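Twin-arginine translocation pathway signal (Rhodoferax ferrireducens, PDB 5IM2) probably binds benzoate or related aromatic carboxylates outside the cytoplasmic membrane and delivers them to a TRAP-type transporter for uptake. Local coordinates at residues F157-G171 with Y259-Y272. Sequence-based numbering, arbitrary orientation.
With BEZ (benzoic acid), chain B.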
# COMPACT_ATOMS: atom_id res chain seq x y z
N PHE A 157 -15.61 -5.23 -1.10
CA PHE A 157 -15.63 -3.93 -1.75
C PHE A 157 -16.87 -3.76 -2.62
O PHE A 157 -16.83 -3.01 -3.60
CB PHE A 157 -14.39 -3.73 -2.61
CG PHE A 157 -13.08 -3.60 -1.83
CD1 PHE A 157 -12.79 -2.45 -1.10
CD2 PHE A 157 -12.12 -4.60 -1.89
CE1 PHE A 157 -11.59 -2.32 -0.43
CE2 PHE A 157 -10.91 -4.47 -1.20
CZ PHE A 157 -10.65 -3.33 -0.48
N LYS A 158 -17.95 -4.46 -2.31
CA LYS A 158 -19.08 -4.52 -3.23
C LYS A 158 -19.82 -3.20 -3.35
O LYS A 158 -20.67 -3.06 -4.24
CB LYS A 158 -20.07 -5.61 -2.81
CG LYS A 158 -20.73 -5.38 -1.46
CD LYS A 158 -21.74 -6.48 -1.16
CE LYS A 158 -22.60 -6.13 0.03
NZ LYS A 158 -22.41 -7.08 1.16
N ASP A 159 -19.49 -2.22 -2.50
CA ASP A 159 -20.15 -0.93 -2.56
C ASP A 159 -19.45 0.04 -3.51
O ASP A 159 -19.93 1.16 -3.69
CB ASP A 159 -20.31 -0.33 -1.15
CG ASP A 159 -19.04 -0.37 -0.32
OD1 ASP A 159 -18.06 -1.00 -0.74
OD2 ASP A 159 -19.05 0.23 0.79
N THR A 160 -18.37 -0.41 -4.18
CA THR A 160 -17.75 0.36 -5.24
C THR A 160 -17.47 -0.56 -6.41
O THR A 160 -17.64 -1.78 -6.34
CB THR A 160 -16.45 1.05 -4.79
OG1 THR A 160 -15.45 0.09 -4.39
CG2 THR A 160 -16.75 2.06 -3.66
N GLN A 161 -17.05 0.05 -7.51
CA GLN A 161 -16.50 -0.68 -8.65
C GLN A 161 -14.98 -0.65 -8.52
O GLN A 161 -14.34 0.38 -8.73
CB GLN A 161 -17.00 -0.04 -9.95
CG GLN A 161 -16.43 -0.59 -11.23
CD GLN A 161 -16.77 -2.03 -11.50
OE1 GLN A 161 -16.02 -2.73 -12.17
NE2 GLN A 161 -17.90 -2.48 -11.00
N VAL A 162 -14.39 -1.78 -8.13
CA VAL A 162 -12.94 -1.83 -7.97
C VAL A 162 -12.28 -1.97 -9.33
O VAL A 162 -12.55 -2.91 -10.09
CB VAL A 162 -12.52 -2.94 -7.01
CG1 VAL A 162 -10.98 -3.06 -6.91
CG2 VAL A 162 -13.07 -2.62 -5.62
N LEU A 163 -11.42 -1.01 -9.64
CA LEU A 163 -10.67 -1.01 -10.87
C LEU A 163 -9.33 -1.72 -10.75
O LEU A 163 -8.88 -2.31 -11.73
CB LEU A 163 -10.43 0.44 -11.32
CG LEU A 163 -11.66 1.33 -11.37
CD1 LEU A 163 -11.31 2.73 -11.94
CD2 LEU A 163 -12.78 0.74 -12.20
N ALA A 164 -8.67 -1.67 -9.59
CA ALA A 164 -7.37 -2.29 -9.39
C ALA A 164 -7.09 -2.41 -7.90
O ALA A 164 -7.66 -1.68 -7.08
CB ALA A 164 -6.25 -1.51 -10.09
N LEU A 165 -6.20 -3.37 -7.58
CA LEU A 165 -5.73 -3.69 -6.24
C LEU A 165 -4.23 -3.96 -6.32
O LEU A 165 -3.79 -4.64 -7.25
CB LEU A 165 -6.43 -4.94 -5.68
CG LEU A 165 -7.89 -4.74 -5.35
CD1 LEU A 165 -8.58 -6.10 -5.40
CD2 LEU A 165 -8.05 -4.08 -3.96
N GLN A 166 -3.44 -3.44 -5.38
CA GLN A 166 -1.99 -3.58 -5.49
C GLN A 166 -1.31 -3.33 -4.15
O GLN A 166 -1.95 -2.95 -3.16
CB GLN A 166 -1.44 -2.65 -6.58
CG GLN A 166 -1.96 -1.21 -6.53
CD GLN A 166 -0.89 -0.15 -6.28
OE1 GLN A 166 -1.13 1.01 -6.53
NE2 GLN A 166 0.23 -0.53 -5.76
N VAL A 167 -0.03 -3.67 -4.11
CA VAL A 167 0.83 -3.49 -2.95
C VAL A 167 2.04 -2.66 -3.38
O VAL A 167 2.28 -2.45 -4.57
CB VAL A 167 1.28 -4.82 -2.33
CG1 VAL A 167 0.06 -5.64 -1.95
CG2 VAL A 167 2.22 -5.57 -3.29
N HIS A 168 2.79 -2.16 -2.39
CA HIS A 168 4.04 -1.47 -2.66
C HIS A 168 5.27 -2.39 -2.45
O HIS A 168 5.15 -3.58 -2.19
CB HIS A 168 4.12 -0.14 -1.88
CG HIS A 168 4.12 -0.25 -0.37
ND1 HIS A 168 5.03 -1.00 0.35
CD2 HIS A 168 3.36 0.39 0.56
CE1 HIS A 168 4.79 -0.86 1.65
NE2 HIS A 168 3.80 0.01 1.81
N GLY A 169 6.48 -1.81 -2.65
CA GLY A 169 7.70 -2.55 -2.46
C GLY A 169 7.95 -2.88 -1.00
O GLY A 169 7.19 -2.50 -0.10
N PRO A 170 9.04 -3.59 -0.73
CA PRO A 170 9.29 -4.03 0.66
C PRO A 170 9.40 -2.87 1.63
O PRO A 170 10.03 -1.84 1.35
CB PRO A 170 10.60 -4.80 0.55
CG PRO A 170 10.67 -5.23 -0.91
CD PRO A 170 10.02 -4.12 -1.68
N GLY A 171 8.78 -3.03 2.80
CA GLY A 171 8.85 -1.99 3.81
C GLY A 171 10.25 -1.80 4.38
O GLY A 171 11.06 -2.74 4.48
N TYR A 259 7.02 -6.37 5.42
CA TYR A 259 5.60 -6.11 5.19
C TYR A 259 5.43 -5.35 3.88
O TYR A 259 6.37 -4.78 3.33
CB TYR A 259 4.95 -5.31 6.36
CG TYR A 259 5.20 -3.83 6.23
CD1 TYR A 259 6.40 -3.27 6.62
CD2 TYR A 259 4.25 -3.01 5.63
CE1 TYR A 259 6.66 -1.91 6.43
CE2 TYR A 259 4.50 -1.65 5.44
CZ TYR A 259 5.70 -1.12 5.84
OH TYR A 259 5.94 0.23 5.63
N THR A 260 4.19 -5.33 3.41
CA THR A 260 3.73 -4.36 2.42
C THR A 260 2.32 -3.92 2.81
O THR A 260 1.66 -4.53 3.66
CB THR A 260 3.81 -4.92 1.00
OG1 THR A 260 3.53 -3.87 0.08
CG2 THR A 260 2.84 -6.08 0.78
N ALA A 261 1.88 -2.82 2.21
CA ALA A 261 0.52 -2.33 2.40
C ALA A 261 -0.25 -2.48 1.10
O ALA A 261 0.32 -2.46 0.02
CB ALA A 261 0.51 -0.87 2.87
N THR A 262 -1.57 -2.65 1.22
CA THR A 262 -2.45 -2.78 0.09
C THR A 262 -3.09 -1.45 -0.26
O THR A 262 -3.33 -0.60 0.59
CB THR A 262 -3.55 -3.81 0.34
OG1 THR A 262 -4.34 -3.43 1.47
CG2 THR A 262 -2.95 -5.14 0.58
N PHE A 263 -3.38 -1.30 -1.55
CA PHE A 263 -4.02 -0.13 -2.09
C PHE A 263 -5.17 -0.57 -2.98
O PHE A 263 -5.09 -1.62 -3.63
CB PHE A 263 -3.04 0.71 -2.96
CG PHE A 263 -1.83 1.18 -2.22
CD1 PHE A 263 -0.78 0.33 -1.99
CD2 PHE A 263 -1.78 2.49 -1.73
CE1 PHE A 263 0.32 0.77 -1.28
CE2 PHE A 263 -0.68 2.93 -1.03
CZ PHE A 263 0.38 2.05 -0.82
N VAL A 264 -6.21 0.26 -3.01
CA VAL A 264 -7.35 0.05 -3.89
C VAL A 264 -7.56 1.29 -4.76
O VAL A 264 -7.49 2.43 -4.28
CB VAL A 264 -8.62 -0.30 -3.10
CG1 VAL A 264 -9.03 0.85 -2.21
CG2 VAL A 264 -9.74 -0.69 -4.06
N LEU A 265 -7.82 1.04 -6.06
CA LEU A 265 -8.25 2.06 -7.00
C LEU A 265 -9.73 1.76 -7.21
O LEU A 265 -10.07 0.74 -7.83
CB LEU A 265 -7.48 1.98 -8.32
CG LEU A 265 -7.82 2.98 -9.42
CD1 LEU A 265 -7.42 4.39 -8.97
CD2 LEU A 265 -7.10 2.56 -10.69
N ALA A 266 -10.58 2.60 -6.64
CA ALA A 266 -12.02 2.35 -6.59
C ALA A 266 -12.83 3.46 -7.27
O ALA A 266 -12.53 4.65 -7.12
CB ALA A 266 -12.46 2.20 -5.12
N MET A 267 -13.90 3.06 -7.96
CA MET A 267 -14.79 3.97 -8.68
C MET A 267 -16.20 3.92 -8.13
O MET A 267 -16.68 2.86 -7.72
CB MET A 267 -14.79 3.62 -10.19
CG MET A 267 -15.47 4.65 -11.03
SD MET A 267 -15.26 4.34 -12.79
CE MET A 267 -16.19 5.74 -13.40
N ASN A 268 -16.87 5.07 -8.10
CA ASN A 268 -18.29 5.13 -7.80
C ASN A 268 -19.09 4.22 -8.74
O ASN A 268 -18.97 4.33 -9.96
CB ASN A 268 -18.77 6.58 -7.93
CG ASN A 268 -20.23 6.73 -7.68
OD1 ASN A 268 -21.03 6.87 -8.62
ND2 ASN A 268 -20.62 6.72 -6.41
N LYS A 269 -19.94 3.37 -8.17
CA LYS A 269 -20.69 2.40 -8.98
C LYS A 269 -21.70 3.09 -9.90
O LYS A 269 -21.83 2.72 -11.07
CB LYS A 269 -21.40 1.41 -8.06
CG LYS A 269 -21.63 0.02 -8.68
CD LYS A 269 -21.52 -1.10 -7.63
CE LYS A 269 -22.31 -0.77 -6.38
NZ LYS A 269 -22.73 -1.99 -5.62
N ALA A 270 -22.42 4.09 -9.39
CA ALA A 270 -23.37 4.81 -10.24
C ALA A 270 -22.68 5.45 -11.44
O ALA A 270 -23.17 5.39 -12.57
CB ALA A 270 -24.08 5.87 -9.40
N SER A 271 -21.51 6.06 -11.21
CA SER A 271 -20.78 6.74 -12.26
C SER A 271 -20.32 5.76 -13.33
O SER A 271 -20.39 6.05 -14.53
CB SER A 271 -19.59 7.48 -11.64
OG SER A 271 -18.85 8.16 -12.62
N TYR A 272 -19.87 4.59 -12.90
CA TYR A 272 -19.39 3.57 -13.83
C TYR A 272 -20.53 2.99 -14.66
O TYR A 272 -20.40 2.85 -15.88
CB TYR A 272 -18.68 2.49 -13.01
CG TYR A 272 -18.32 1.23 -13.76
CD1 TYR A 272 -17.11 1.12 -14.41
CD2 TYR A 272 -19.16 0.13 -13.74
CE1 TYR A 272 -16.76 -0.05 -15.06
CE2 TYR A 272 -18.82 -1.04 -14.39
CZ TYR A 272 -17.62 -1.12 -15.04
OH TYR A 272 -17.31 -2.27 -15.69
C BEZ B . 2.01 4.55 3.54
O1 BEZ B . 2.82 3.85 4.22
O2 BEZ B . 1.04 5.10 4.12
C1 BEZ B . 2.23 4.74 2.07
C2 BEZ B . 1.33 5.50 1.33
C3 BEZ B . 1.57 5.69 -0.03
C4 BEZ B . 2.68 5.11 -0.62
C5 BEZ B . 3.56 4.34 0.12
C6 BEZ B . 3.33 4.15 1.48
O HOH W 1 -20.24 3.43 -5.29
O HOH W 2 3.92 1.40 4.29
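Backbone bonds join Gln161 to Met267 and Gln166 to Phe263 as antiparallel hydrogen-bonded pairs. Between them lies a classic beta bulge: Leu265 O accepts from Leu163 N (2.9 Å) and, over a longer bond, from Ala164 N (3.3 Å), shifting the register by one. Beyond the strands, Gly171 N bonds to Tyr259 O, and Thr260 OG1 donates to His168 O (2.8 Å) from above the carbonyl plane. At the far end Lys269 NZ bonds Lys158 O (2.7 Å) in the carbonyl plane. Strand 161-167 edges the five-stranded sheet of one lobe of this TRAP solute-binding protein; beyond it the segments pair as interlobe connections, one leading to the second sheet and one returning, beside the benzoate site. There the His168 ring, held by an in-plane bond from ND1 to Gly169 O (2.7 Å), sets CD2 against the rim of Phe263. His168 NE2 and Tyr259 OH share a water that donates to benzoate O1, while Phe263 CE2 meets benzoate C3 (3.7 Å). A leucine in place of His168 would probably leave that water without one protein partner and Gly169 O without its ring donor. Gln161, CG anti to the backbone N (chi1 175°), sets CG 3.6 Å from the Tyr272 ring centroid, over its face, the amide stacked 4° from parallel.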